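Conserved hypothetical protein (Bacteroides thetaiotaomicron, PDB 2FB6) is of unknown function but folds as a compact single-chain alpha/beta domain built on a five-stranded parallel sheet with helices packed against it. Local coordinates at residues 30-33 with 34-38; 55-58 with 59-62. All coordinates share one frame; numbering follows the deposited sequence.

Interaction 1. Residues 30-33 with 34-38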
# COMPACT_ATOMS: atom_id res chain seq x y z
N ALA A 30 -7.98 5.47 3.02
CA ALA A 30 -6.65 5.98 2.74
C ALA A 30 -6.73 7.31 1.96
O ALA A 30 -6.07 8.31 2.31
CB ALA A 30 -5.83 4.95 1.98
N LEU A 31 -7.58 7.33 0.94
CA LEU A 31 -7.72 8.54 0.11
C LEU A 31 -8.25 9.71 0.90
O LEU A 31 -7.72 10.84 0.81
CB LEU A 31 -8.60 8.28 -1.11
CG LEU A 31 -7.89 7.60 -2.27
CD1 LEU A 31 -8.91 6.99 -3.22
CD2 LEU A 31 -7.02 8.66 -2.99
N ASN A 32 -9.31 9.48 1.67
CA ASN A 32 -9.90 10.56 2.44
C ASN A 32 -8.94 11.04 3.52
O ASN A 32 -8.81 12.25 3.76
CB ASN A 32 -11.24 10.15 3.03
CG ASN A 32 -12.37 10.32 2.04
OD1 ASN A 32 -13.01 11.36 2.01
ND2 ASN A 32 -12.60 9.30 1.20
N SER A 33 -8.27 10.10 4.18
CA SER A 33 -7.28 10.44 5.20
C SER A 33 -6.20 11.36 4.65
O SER A 33 -5.82 12.34 5.31
CB SER A 33 -6.61 9.20 5.79
OG SER A 33 -7.50 8.48 6.60
N LYS A 34 -5.68 11.00 3.47
CA LYS A 34 -4.60 11.77 2.86
C LYS A 34 -5.10 13.14 2.40
O LYS A 34 -4.48 14.17 2.70
CB LYS A 34 -3.98 11.00 1.68
CG LYS A 34 -2.76 11.67 1.06
CD LYS A 34 -1.56 11.65 1.99
CE LYS A 34 -0.40 12.45 1.40
NZ LYS A 34 0.80 12.43 2.27
N ASN A 35 -6.22 13.14 1.70
CA ASN A 35 -6.73 14.39 1.16
C ASN A 35 -7.19 15.39 2.23
O ASN A 35 -7.05 16.60 2.04
CB ASN A 35 -7.83 14.13 0.11
CG ASN A 35 -7.28 13.62 -1.20
OD1 ASN A 35 -6.17 13.96 -1.61
ND2 ASN A 35 -8.07 12.80 -1.88
N ARG A 36 -7.68 14.89 3.36
CA ARG A 36 -8.20 15.75 4.42
C ARG A 36 -7.19 16.04 5.53
O ARG A 36 -7.45 16.86 6.42
CB ARG A 36 -9.47 15.14 5.03
CG ARG A 36 -10.60 15.01 4.05
CD ARG A 36 -11.83 14.41 4.68
NE ARG A 36 -12.92 14.35 3.72
CZ ARG A 36 -14.06 13.68 3.90
NH1 ARG A 36 -14.29 12.99 5.01
NH2 ARG A 36 -14.98 13.71 2.94
N GLY A 37 -6.05 15.36 5.47
CA GLY A 37 -4.97 15.63 6.42
C GLY A 37 -5.14 14.91 7.74
O GLY A 37 -4.50 15.27 8.73
N TRP A 38 -5.99 13.88 7.76
CA TRP A 38 -6.14 13.07 8.97
C TRP A 38 -4.85 12.33 9.31
O TRP A 38 -4.52 12.14 10.49
CB TRP A 38 -7.26 12.04 8.82
CG TRP A 38 -8.62 12.63 8.57
CD1 TRP A 38 -9.03 13.91 8.85
CD2 TRP A 38 -9.77 11.94 8.05
NE1 TRP A 38 -10.36 14.07 8.50
CE2 TRP A 38 -10.83 12.87 8.01
CE3 TRP A 38 -9.98 10.64 7.59
CZ2 TRP A 38 -12.11 12.53 7.54
CZ3 TRP A 38 -11.25 10.30 7.11
CH2 TRP A 38 -12.29 11.24 7.09
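In one of the two modelled conformers of Arg36, the amide oxygen Asn32 OD1 sits over the centre of the guanidinium, 3.2 Å from Arg36 CZ, the two planes 77° apart. The oxygen rests on the face, with the N-H groups badly angled for a hydrogen bond. Asn32 CG lies anti to the carbonyl carbon (chi1 -84°), which sets the amide alongside Arg36, and Asn32 ND2 is bonded to Met28 O. The tight part lies deeper. Lys34 N donates to Ala30 O at 3.0 Å and Asn35 N to Leu31 O at 2.9 Å, while Leu31 packs on Glu63 and Met67 of helix 58-70. Helix 19-36 then ends in a Schellman motif: with Gly37 at positive phi, Ser33 O takes two weak bonds, from Trp38 N (2.9 Å) and Gly37 N (3.0 Å), and Gly37 N also reaches Lys34 O weakly (3.4 Å). The turn brings the indole back beside the last helical turn, where buried Ser33 OG, satisfied by Tyr29 O, lies at the ring edge, 3.4 Å from Trp38 CE3. Towards solvent the fit slackens: Asn35, Arg36 and Trp38 are exposed and Arg36 is split, although in the same conformer its CD rests over the rim of the indole face.

Interaction 2. Residues 55-58 with 59-62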
# COMPACT_ATOMS: atom_id res chain seq x y z
N ALA A 55 -2.33 -6.44 -10.12
CA ALA A 55 -1.73 -6.69 -11.42
C ALA A 55 -2.76 -6.93 -12.51
O ALA A 55 -2.53 -6.60 -13.67
CB ALA A 55 -0.78 -7.87 -11.35
N ASN A 56 -3.89 -7.51 -12.11
CA ASN A 56 -4.86 -8.03 -13.06
C ASN A 56 -6.16 -7.24 -13.19
O ASN A 56 -6.88 -7.43 -14.17
CB ASN A 56 -5.17 -9.49 -12.72
CG ASN A 56 -4.02 -10.43 -13.08
OD1 ASN A 56 -3.34 -10.96 -12.20
ND2 ASN A 56 -3.81 -10.64 -14.38
N ASP A 57 -6.47 -6.38 -12.23
CA ASP A 57 -7.80 -5.76 -12.19
C ASP A 57 -7.73 -4.28 -12.50
O ASP A 57 -7.23 -3.50 -11.68
CB ASP A 57 -8.46 -6.00 -10.84
CG ASP A 57 -9.92 -5.62 -10.84
OD1 ASP A 57 -10.22 -4.43 -11.04
OD2 ASP A 57 -10.75 -6.53 -10.63
N THR A 58 -8.26 -3.90 -13.66
CA THR A 58 -8.15 -2.51 -14.09
C THR A 58 -8.89 -1.53 -13.18
O THR A 58 -8.43 -0.41 -13.01
CB THR A 58 -8.58 -2.29 -15.56
OG1 THR A 58 -9.87 -2.88 -15.77
CG2 THR A 58 -7.57 -2.92 -16.52
N GLN A 59 -10.02 -1.95 -12.60
CA GLN A 59 -10.73 -1.08 -11.66
C GLN A 59 -9.88 -0.80 -10.41
O GLN A 59 -9.84 0.33 -9.93
CB GLN A 59 -12.10 -1.64 -11.26
CG GLN A 59 -13.13 -1.52 -12.38
CD GLN A 59 -14.49 -2.06 -11.99
OE1 GLN A 59 -15.18 -2.67 -12.82
NE2 GLN A 59 -14.90 -1.81 -10.76
N VAL A 60 -9.20 -1.83 -9.90
CA VAL A 60 -8.27 -1.63 -8.78
C VAL A 60 -7.10 -0.71 -9.20
O VAL A 60 -6.68 0.16 -8.44
CB VAL A 60 -7.77 -2.98 -8.23
CG1 VAL A 60 -6.73 -2.81 -7.12
CG2 VAL A 60 -8.94 -3.81 -7.72
N GLN A 61 -6.58 -0.89 -10.42
CA GLN A 61 -5.51 -0.00 -10.90
C GLN A 61 -5.91 1.47 -10.90
O GLN A 61 -5.10 2.33 -10.57
CB GLN A 61 -5.02 -0.46 -12.28
CG GLN A 61 -4.40 -1.83 -12.20
CD GLN A 61 -3.99 -2.38 -13.53
OE1 GLN A 61 -4.18 -1.75 -14.56
NE2 GLN A 61 -3.43 -3.58 -13.51
N THR A 62 -7.15 1.76 -11.29
CA THR A 62 -7.63 3.14 -11.23
C THR A 62 -7.53 3.71 -9.82
O THR A 62 -7.09 4.85 -9.66
CB THR A 62 -9.07 3.20 -11.78
OG1 THR A 62 -9.04 2.66 -13.09
CG2 THR A 62 -9.61 4.66 -11.83
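Asp57 caps the first turn of helix 58-70 by accepting from Val60 N through OD1, at 3.0 Å. With CG anti to the backbone N (chi1 -169°), the carboxylate swings forward over the start of the helix, and Val60 N meets OD1 on its anti side, 33° out of the carboxylate plane. The second oxygen, OD2, is engaged in a salt bridge with Lys19 NZ at the start of helix 19-36. Beside the cap, Val60 CG2 packs across the carboxylate, 3.7 Å from Asp57 CG, and the valine also touches Phe23, Leu53 and Val54. The backbone takes up the next donors: Gln61 N bonds in the carbonyl plane to Asp57 O at 3.0 Å, and Thr62 N to Thr58 O at 3.1 Å. Gln61 turns its extended side chain back across the break between the helices, passing Asp57 O with CG at 3.3 Å, and NE2 is satisfied by Val54 O of helix 49-56. Replacing Gln61 by an alanine would probably deprive Val54 O of this amide donor and remove a polar tie between the two helices. With OD1 on Val60 N and OD2 on Lys19 NZ, Asp57 joins the starts of helices 58-70 and 19-36; the helix end would probably add to the stabilisation of its negative charge.

The two contacts follow in series along the chain, their centres 21 Å apart and their nearest atoms about 7 Å apart, so they do not touch. Interaction 1 ends helix 19-36, the crossover between strands 9-14 and 41-46, whereas interaction 2 lies where helix 49-56 gives way to helix 58-70, ahead of strand 73-77. Helices 19-36 and 58-70 pack together: Phe23 meets Gln59 and Val60 near their starts, and Lys34 and Asn35 meet Ser70 near their ends. The pair therefore runs in the same direction, and a C-terminal cap on one helix and an N-terminal cap on the other mark the two ends of their shared interface.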